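Local coordinates for AlgX/AlgJ SGNH hydrolase-like domain-containing protein (Eubacterium siraeum, PDB 4NZK) that is of unknown function but belongs to the DHHW family of SGNH hydrolase-like proteins and may act on an ester-type substrate, at residues P108-Y113 against Y156-T161; G69-I74 against K214-T219; T202-A205 against N210-I213. All blocks are in the same frame, centred on the assembly; numbering follows the deposited sequence.

Interaction 1: residues P108-Y113 against Y156-T161; sequences PTAGAY and YIYTRT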
loop_
_atom_site.group_PDB
_atom_site.type_symbol
_atom_site.label_atom_id
_atom_site.label_comp_id
_atom_site.label_asym_id
_atom_site.label_seq_id
_atom_site.Cartn_x
_atom_site.Cartn_y
_atom_site.Cartn_z
ATOM N N PRO A 108 7.656 1.545 -5.045
ATOM C CA PRO A 108 7.493 2.266 -6.286
ATOM C C PRO A 108 6.177 1.900 -6.949
ATOM O O PRO A 108 5.528 0.945 -6.560
ATOM C CB PRO A 108 8.633 1.740 -7.132
ATOM C CG PRO A 108 8.782 0.350 -6.677
ATOM C CD PRO A 108 8.528 0.361 -5.201
ATOM N N THR A 109 5.810 2.701 -7.941
ATOM C CA THR A 109 4.750 2.385 -8.861
ATOM C C THR A 109 5.360 1.658 -10.069
ATOM O O THR A 109 6.593 1.435 -10.141
ATOM C CB THR A 109 4.003 3.650 -9.268
ATOM O OG1 THR A 109 4.940 4.572 -9.844
ATOM C CG2 THR A 109 3.309 4.290 -8.060
ATOM N N ALA A 110 4.506 1.237 -10.993
ATOM C CA ALA A 110 4.941 0.330 -12.052
ATOM C C ALA A 110 6.076 0.851 -12.909
ATOM O O ALA A 110 6.846 0.078 -13.451
ATOM C CB ALA A 110 3.767 -0.084 -12.934
ATOM N N GLY A 111 6.164 2.177 -13.059
ATOM C CA GLY A 111 7.158 2.790 -13.902
ATOM C C GLY A 111 8.574 2.535 -13.456
ATOM O O GLY A 111 9.517 2.711 -14.247
ATOM N N ALA A 112 8.776 2.132 -12.203
ATOM C CA ALA A 112 10.132 1.739 -11.805
ATOM C C ALA A 112 10.664 0.539 -12.590
ATOM O O ALA A 112 11.891 0.408 -12.783
ATOM C CB ALA A 112 10.177 1.369 -10.359
ATOM N N TYR A 113 9.746 -0.333 -13.018
ATOM C CA TYR A 113 10.118 -1.589 -13.624
ATOM C C TYR A 113 9.727 -1.787 -15.084
ATOM O O TYR A 113 10.389 -2.535 -15.796
ATOM C CB TYR A 113 9.500 -2.741 -12.834
ATOM C CG TYR A 113 9.743 -2.670 -11.344
ATOM C CD1 TYR A 113 11.022 -2.777 -10.835
ATOM C CD2 TYR A 113 8.709 -2.527 -10.459
ATOM C CE1 TYR A 113 11.265 -2.684 -9.461
ATOM C CE2 TYR A 113 8.928 -2.457 -9.086
ATOM C CZ TYR A 113 10.221 -2.544 -8.589
ATOM O OH TYR A 113 10.413 -2.458 -7.233
ATOM N N TYR A 156 2.648 -11.143 -12.559
ATOM C CA TYR A 156 1.597 -10.121 -12.720
ATOM C C TYR A 156 1.455 -9.386 -11.370
ATOM O O TYR A 156 0.448 -9.482 -10.664
ATOM C CB TYR A 156 0.303 -10.801 -13.137
ATOM C CG TYR A 156 -0.804 -9.939 -13.720
ATOM C CD1 TYR A 156 -0.768 -8.543 -13.697
ATOM C CD2 TYR A 156 -1.908 -10.545 -14.282
ATOM C CE1 TYR A 156 -1.798 -7.787 -14.250
ATOM C CE2 TYR A 156 -2.937 -9.805 -14.833
ATOM C CZ TYR A 156 -2.884 -8.428 -14.814
ATOM O OH TYR A 156 -3.942 -7.740 -15.369
ATOM N N ILE A 157 2.487 -8.609 -11.063
ATOM C CA ILE A 157 2.594 -7.946 -9.772
ATOM C C ILE A 157 1.999 -6.545 -9.769
ATOM O O ILE A 157 1.626 -6.012 -8.711
ATOM C CB ILE A 157 4.043 -7.896 -9.242
ATOM C CG1 ILE A 157 5.010 -7.388 -10.301
ATOM C CG2 ILE A 157 4.420 -9.286 -8.720
ATOM C CD1 ILE A 157 6.319 -6.906 -9.698
ATOM N N TYR A 158 1.910 -5.944 -10.956
ATOM C CA TYR A 158 1.310 -4.616 -11.096
ATOM C C TYR A 158 0.166 -4.654 -12.095
ATOM O O TYR A 158 0.168 -5.416 -13.034
ATOM C CB TYR A 158 2.324 -3.557 -11.549
ATOM C CG TYR A 158 3.217 -3.022 -10.455
ATOM C CD1 TYR A 158 4.417 -3.644 -10.130
ATOM C CD2 TYR A 158 2.827 -1.872 -9.721
ATOM C CE1 TYR A 158 5.193 -3.159 -9.117
ATOM C CE2 TYR A 158 3.640 -1.373 -8.709
ATOM C CZ TYR A 158 4.820 -2.040 -8.425
ATOM O OH TYR A 158 5.676 -1.641 -7.406
ATOM N N THR A 159 -0.844 -3.834 -11.853
ATOM C CA THR A 159 -1.910 -3.698 -12.857
ATOM C C THR A 159 -1.417 -2.825 -14.006
ATOM O O THR A 159 -0.456 -2.056 -13.845
ATOM C CB THR A 159 -3.143 -3.063 -12.267
ATOM O OG1 THR A 159 -2.843 -1.711 -11.959
ATOM C CG2 THR A 159 -3.578 -3.819 -11.006
ATOM N N ARG A 160 -2.050 -2.982 -15.173
ATOM C CA ARG A 160 -1.788 -2.135 -16.308
ATOM C C ARG A 160 -2.687 -0.883 -16.295
ATOM O O ARG A 160 -2.328 0.130 -16.897
ATOM C CB ARG A 160 -2.028 -2.858 -17.616
ATOM C CG ARG A 160 -1.016 -3.941 -17.904
ATOM C CD ARG A 160 -1.216 -4.564 -19.289
ATOM N NE ARG A 160 -2.390 -5.433 -19.257
ATOM C CZ ARG A 160 -3.626 -5.086 -19.604
ATOM N NH1 ARG A 160 -3.927 -3.897 -20.119
ATOM N NH2 ARG A 160 -4.596 -5.947 -19.431
ATOM N N THR A 161 -3.850 -0.959 -15.645
ATOM C CA THR A 161 -4.867 0.081 -15.784
ATOM C C THR A 161 -5.234 0.779 -14.462
ATOM O O THR A 161 -6.206 1.534 -14.386
ATOM C CB THR A 161 -6.178 -0.465 -16.381
ATOM O OG1 THR A 161 -6.864 -1.291 -15.430
ATOM C CG2 THR A 161 -5.928 -1.223 -17.711
#
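The turn that leads from strand 101-107 of the large mixed sheet into the short helix 111-114 is closed by one tyrosine, Tyr158, from the loop between helices 145-150 and 167-180. Its hydroxyl donates to Pro108 O, with OH and O 2.7 Å apart. The C=O...OH angle is 128°, and the hydroxyl stands well above the carbonyl plane instead of on a lone pair. Behind this bond the ring lies against the turn: Ala110 CA sits over one face, 4.0 Å from the ring centroid in a CH-pi contact, while Ala110 CB packs 3.8 Å from Tyr158 CD2. With chi1 at -80°, CG of Tyr158 is anti to its carbonyl carbon, and the ring extends across to the turn. Tyr113 approaches obliquely, on the same side of the ring plane as Ala110. Its CE2 is 3.8 Å from Tyr158 CE1, the two rings are inclined at 49°, and the Tyr158 hydroxyl lies at the edge of the Tyr113 ring. The Tyr113 hydroxyl is bonded to Tyr146 O. Leu149 of helix 145-150 packs on Tyr158, His126 and Ile130 of helix 126-136 on Pro108, and Trp72 of strand 70-75 on Ala110.

Interaction 2: residues G69-I74 against K214-T219; sequences GHTWGI and KNDPDT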
loop_
_atom_site.group_PDB
_atom_site.type_symbol
_atom_site.label_atom_id
_atom_site.label_comp_id
_atom_site.label_asym_id
_atom_site.label_seq_id
_atom_site.Cartn_x
_atom_site.Cartn_y
_atom_site.Cartn_z
ATOM N N GLY A 69 1.761 -6.242 -26.807
ATOM C CA GLY A 69 0.355 -6.429 -27.170
ATOM C C GLY A 69 -0.678 -5.974 -26.150
ATOM O O GLY A 69 -1.874 -6.184 -26.361
ATOM N N HIS A 70 -0.245 -5.357 -25.040
ATOM C CA HIS A 70 -1.186 -4.877 -24.016
ATOM C C HIS A 70 -0.942 -3.391 -23.765
ATOM O O HIS A 70 0.192 -2.936 -23.745
ATOM C CB HIS A 70 -1.051 -5.615 -22.668
ATOM C CG HIS A 70 -1.803 -6.919 -22.571
ATOM N ND1 HIS A 70 -3.181 -6.997 -22.525
ATOM C CD2 HIS A 70 -1.357 -8.190 -22.438
ATOM C CE1 HIS A 70 -3.551 -8.258 -22.401
ATOM N NE2 HIS A 70 -2.462 -9.004 -22.346
ATOM N N THR A 71 -2.016 -2.666 -23.548
ATOM C CA THR A 71 -1.920 -1.250 -23.244
ATOM C C THR A 71 -1.698 -1.068 -21.752
ATOM O O THR A 71 -2.427 -1.612 -20.901
ATOM C CB THR A 71 -3.201 -0.515 -23.653
ATOM O OG1 THR A 71 -3.430 -0.730 -25.058
ATOM C CG2 THR A 71 -3.094 0.985 -23.371
ATOM N N TRP A 72 -0.737 -0.213 -21.455
ATOM C CA TRP A 72 -0.482 0.209 -20.097
ATOM C C TRP A 72 -0.725 1.711 -19.945
ATOM O O TRP A 72 -0.499 2.478 -20.873
ATOM C CB TRP A 72 0.990 0.018 -19.773
ATOM C CG TRP A 72 1.445 -1.367 -19.604
ATOM C CD1 TRP A 72 1.555 -2.322 -20.573
ATOM C CD2 TRP A 72 1.978 -1.939 -18.407
ATOM N NE1 TRP A 72 2.068 -3.463 -20.033
ATOM C CE2 TRP A 72 2.345 -3.257 -18.712
ATOM C CE3 TRP A 72 2.131 -1.479 -17.091
ATOM C CZ2 TRP A 72 2.900 -4.125 -17.752
ATOM C CZ3 TRP A 72 2.688 -2.330 -16.155
ATOM C CH2 TRP A 72 3.044 -3.642 -16.496
ATOM N N GLY A 73 -1.143 2.105 -18.744
ATOM C CA GLY A 73 -1.085 3.489 -18.294
ATOM C C GLY A 73 -0.079 3.483 -17.151
ATOM O O GLY A 73 -0.248 2.726 -16.179
ATOM N N ILE A 74 0.966 4.318 -17.280
ATOM C CA ILE A 74 2.084 4.386 -16.332
ATOM C C ILE A 74 2.305 5.798 -15.883
ATOM O O ILE A 74 2.515 6.709 -16.710
ATOM C CB ILE A 74 3.370 3.856 -16.991
ATOM C CG1 ILE A 74 3.125 2.431 -17.497
ATOM C CG2 ILE A 74 4.552 3.948 -15.996
ATOM C CD1 ILE A 74 4.270 1.817 -18.257
ATOM N N LYS A 214 -9.554 1.583 -21.322
ATOM C CA LYS A 214 -10.838 0.912 -21.052
ATOM C C LYS A 214 -10.978 -0.370 -21.856
ATOM O O LYS A 214 -11.597 -1.333 -21.399
ATOM C CB LYS A 214 -12.016 1.883 -21.342
ATOM C CG LYS A 214 -13.418 1.345 -21.085
ATOM C CD LYS A 214 -14.456 2.293 -21.657
ATOM C CE LYS A 214 -15.851 1.683 -21.607
ATOM N NZ LYS A 214 -16.210 1.274 -20.220
ATOM N N ASN A 215 -10.367 -0.386 -23.027
ATOM C CA ASN A 215 -10.483 -1.510 -23.934
ATOM C C ASN A 215 -9.524 -2.653 -23.657
ATOM O O ASN A 215 -9.597 -3.676 -24.338
ATOM C CB ASN A 215 -10.334 -1.031 -25.373
ATOM C CG ASN A 215 -11.512 -0.149 -25.818
ATOM O OD1 ASN A 215 -12.614 -0.221 -25.266
ATOM N ND2 ASN A 215 -11.281 0.664 -26.831
ATOM N N ASP A 216 -8.684 -2.517 -22.625
ATOM C CA ASP A 216 -7.717 -3.581 -22.282
ATOM C C ASP A 216 -7.691 -3.799 -20.744
ATOM O O ASP A 216 -6.741 -3.497 -20.043
ATOM C CB ASP A 216 -6.355 -3.237 -22.892
ATOM C CG ASP A 216 -5.457 -4.458 -23.103
ATOM O OD1 ASP A 216 -5.783 -5.578 -22.628
ATOM O OD2 ASP A 216 -4.399 -4.290 -23.758
ATOM N N PRO A 217 -8.800 -4.289 -20.201
ATOM C CA PRO A 217 -8.895 -4.456 -18.772
ATOM C C PRO A 217 -7.928 -5.462 -18.171
ATOM O O PRO A 217 -7.467 -6.390 -18.837
ATOM C CB PRO A 217 -10.333 -4.908 -18.525
ATOM C CG PRO A 217 -10.886 -5.231 -19.822
ATOM C CD PRO A 217 -10.025 -4.700 -20.908
ATOM N N ASP A 218 -7.613 -5.222 -16.905
ATOM C CA ASP A 218 -6.847 -6.174 -16.116
ATOM C C ASP A 218 -7.722 -7.307 -15.610
ATOM O O ASP A 218 -8.953 -7.195 -15.505
ATOM C CB ASP A 218 -6.285 -5.488 -14.873
ATOM C CG ASP A 218 -5.089 -4.600 -15.166
ATOM O OD1 ASP A 218 -3.964 -5.146 -15.358
ATOM O OD2 ASP A 218 -5.248 -3.334 -15.095
ATOM N N THR A 219 -7.043 -8.368 -15.187
ATOM C CA THR A 219 -7.652 -9.365 -14.349
ATOM C C THR A 219 -7.101 -9.073 -12.961
ATOM O O THR A 219 -5.876 -8.977 -12.778
ATOM C CB THR A 219 -7.204 -10.784 -14.747
ATOM O OG1 THR A 219 -7.657 -11.058 -16.084
ATOM C CG2 THR A 219 -7.757 -11.814 -13.770
HETATM O O HOH W 1 -4.030 -3.255 -26.433
#
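Asp216 OD2 is gripped by three donors: a backbone N-H, a ring nitrogen and a water. The bond from Thr71 N is nearly straight, 2.9 Å to Asp216 OD2 at 167°, and meets the oxygen from above the carboxylate plane. The water also donates to OD2 over 2.9 Å and, with its other hydrogen, to Thr71 OG1, joining two oxygens that are 3.9 Å apart. Thr71 OG1 is bonded to Asp66 OD1 as well. In the conformer described, His70 ND1 reaches both oxygens: OD1 accepts at 3.0 Å on its syn side, lying in the plane of the imidazole, whereas the bond from ND1 to OD2, at 3.2 Å, is weak. Ring and carboxylate are turned 29° against each other, close enough to coplanar for ND1 to face both oxygens. In Asp216 CG is anti to the backbone N (chi1 -157°), which carries the carboxylate across to the strand.

The arrangement is a His-carboxylate hydrogen bond, with the carboxylate also accepting from the backbone N-H of the next residue. It ties the start of strand 70-75, an outermost strand of the three-stranded antiparallel sheet, to the turn between helix 211-214 and strand 218-224. Replacing Asp216 with an alanine would probably leave Thr71 N without this acceptor and His70 ND1 without its carboxylate partner.

Arg160 reinforces the same junction, as its NH1 donates to both Thr71 O and Asp216 O, and its side chain also touches that of His70. On the face turned to Asp216, Val64 of the adjacent strand 62-67 and Ile213 of helix 211-214 pack on the side chain of Thr71.

Interaction 3: residues T202-A205 against N210-I213; sequences TMYA and NERI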
loop_
_atom_site.group_PDB
_atom_site.type_symbol
_atom_site.label_atom_id
_atom_site.label_comp_id
_atom_site.label_asym_id
_atom_site.label_seq_id
_atom_site.Cartn_x
_atom_site.Cartn_y
_atom_site.Cartn_z
ATOM N N THR A 202 -7.908 3.150 -12.075
ATOM C CA THR A 202 -7.781 4.599 -12.068
ATOM C C THR A 202 -7.093 5.173 -13.288
ATOM O O THR A 202 -7.226 6.377 -13.519
ATOM C CB THR A 202 -7.025 5.131 -10.845
ATOM O OG1 THR A 202 -5.753 4.529 -10.843
ATOM C CG2 THR A 202 -7.730 4.788 -9.560
HETATM N N MSE A 203 -6.359 4.367 -14.067
HETATM C CA MSE A 203 -5.679 4.891 -15.233
HETATM C C MSE A 203 -6.650 5.385 -16.273
HETATM O O MSE A 203 -6.286 6.210 -17.104
HETATM C CB MSE A 203 -4.693 3.934 -15.924
HETATM C CG MSE A 203 -3.492 3.738 -15.041
HETATM SE SE MSE A 203 -2.415 5.375 -15.047
HETATM C CE MSE A 203 -1.189 4.742 -13.714
ATOM N N TYR A 204 -7.880 4.892 -16.261
ATOM C CA TYR A 204 -8.866 5.386 -17.256
ATOM C C TYR A 204 -9.078 6.887 -17.000
ATOM O O TYR A 204 -8.849 7.708 -17.884
ATOM C CB TYR A 204 -10.131 4.522 -17.238
ATOM C CG TYR A 204 -11.155 4.876 -18.284
ATOM C CD1 TYR A 204 -10.784 5.201 -19.589
ATOM C CD2 TYR A 204 -12.502 4.810 -17.991
ATOM C CE1 TYR A 204 -11.751 5.523 -20.553
ATOM C CE2 TYR A 204 -13.455 5.142 -18.943
ATOM C CZ TYR A 204 -13.088 5.473 -20.210
ATOM O OH TYR A 204 -14.074 5.749 -21.148
ATOM N N ALA A 205 -9.421 7.253 -15.767
ATOM C CA ALA A 205 -9.579 8.661 -15.419
ATOM C C ALA A 205 -8.268 9.441 -15.515
ATOM O O ALA A 205 -8.246 10.569 -16.019
ATOM C CB ALA A 205 -10.163 8.790 -14.015
ATOM N N ASN A 210 -8.674 7.872 -21.750
ATOM C CA ASN A 210 -8.143 7.279 -22.972
ATOM C C ASN A 210 -8.794 5.897 -23.166
ATOM O O ASN A 210 -8.661 5.001 -22.324
ATOM C CB ASN A 210 -6.609 7.159 -22.890
ATOM C CG ASN A 210 -5.983 6.823 -24.231
ATOM O OD1 ASN A 210 -6.375 5.856 -24.872
ATOM N ND2 ASN A 210 -5.045 7.634 -24.680
ATOM N N GLU A 211 -9.494 5.734 -24.290
ATOM C CA GLU A 211 -10.263 4.513 -24.559
ATOM C C GLU A 211 -9.393 3.284 -24.660
ATOM O O GLU A 211 -9.874 2.181 -24.401
ATOM C CB GLU A 211 -11.157 4.679 -25.815
ATOM C CG GLU A 211 -12.229 5.725 -25.602
ATOM C CD GLU A 211 -13.106 5.454 -24.365
ATOM O OE1 GLU A 211 -13.570 4.299 -24.246
ATOM O OE2 GLU A 211 -13.339 6.383 -23.519
ATOM N N ARG A 212 -8.117 3.460 -24.985
ATOM C CA ARG A 212 -7.201 2.318 -25.069
ATOM C C ARG A 212 -7.097 1.604 -23.733
ATOM O O ARG A 212 -6.907 0.393 -23.688
ATOM C CB ARG A 212 -5.824 2.726 -25.551
ATOM C CG ARG A 212 -5.765 3.267 -26.961
ATOM C CD ARG A 212 -4.542 4.093 -27.219
ATOM N NE ARG A 212 -3.327 3.314 -27.065
ATOM C CZ ARG A 212 -2.096 3.816 -27.116
ATOM N NH1 ARG A 212 -1.888 5.124 -27.276
ATOM N NH2 ARG A 212 -1.063 3.001 -26.977
ATOM N N ILE A 213 -7.194 2.372 -22.634
ATOM C CA ILE A 213 -7.139 1.797 -21.297
ATOM C C ILE A 213 -8.391 0.992 -21.018
ATOM O O ILE A 213 -8.321 -0.157 -20.571
ATOM C CB ILE A 213 -6.952 2.908 -20.209
ATOM C CG1 ILE A 213 -5.602 3.603 -20.368
ATOM C CG2 ILE A 213 -7.094 2.356 -18.815
ATOM C CD1 ILE A 213 -4.393 2.745 -20.097
#
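Two short helices, 203-206 and 211-214, meet with their backbones closest at Tyr204 and Ile213, where the CA atoms are 5.7 Å apart. They form the helical part of the connection between strands 192-199 and 218-224, the paired strands of a small antiparallel sheet. The apolar centre of the contact is a single methyl group. Ile213 CG2 rests against the short helix 203-206, 3.7 Å from Tyr204 N, and packs 4.0 Å from Tyr204 CB and 4.1 Å from Met203 CB. This methyl is anti to the backbone N of Ile213 and so leads toward the neighbouring helix. The residue at position 203 is a selenomethionine; its CB points toward the partner, but its chain bends at chi2 and carries the end away, toward Ser75 of strand 70-75.

Tyr204 has its ring anti to the backbone N (chi1 -176°), which turns it toward the start of helix 211-214. Asn210 O lies at the ring edge, 3.5 Å from Tyr204 CD1, and Tyr209 meets the ring edge-to-face. Beyond it the Tyr204 hydroxyl donates to the carboxylate of Glu211, whose chain starts out away from the contact and folds back through a bend at chi2. Ring and carboxylate stand nearly perpendicular, at 85°, with OE2 at the edge of the ring. The Tyr204 OH to Glu211 OE2 distance is 2.6 Å, a short bond received on the syn side of the oxygen.

Asn210 N-caps helix 211-214: its OD1 accepts from Arg212 N over 3.0 Å, with the donor in the carbonyl plane.

In the fold
All three contacts lie on the same side of the chain's centre. The centres of interactions 2 and 3 are about 8 Å apart, those of 1 and 2 about 12 Å, and those of 1 and 3 about 15 Å. Along the chain, interaction 2 closes a long loop in which interactions 1 and 3 follow in series. The segment 156-161 links them all: Tyr156 and Thr161 probably bond to the carboxylate of Asp218, and Thr161 O probably accepts from Met203 N. Ile213 packs on strand 70-75 and on Thr161. The three-stranded sheet, the two short helices and the loop before helix 167-180 are thus joined beside the mixed sheet of the SGNH-like domain.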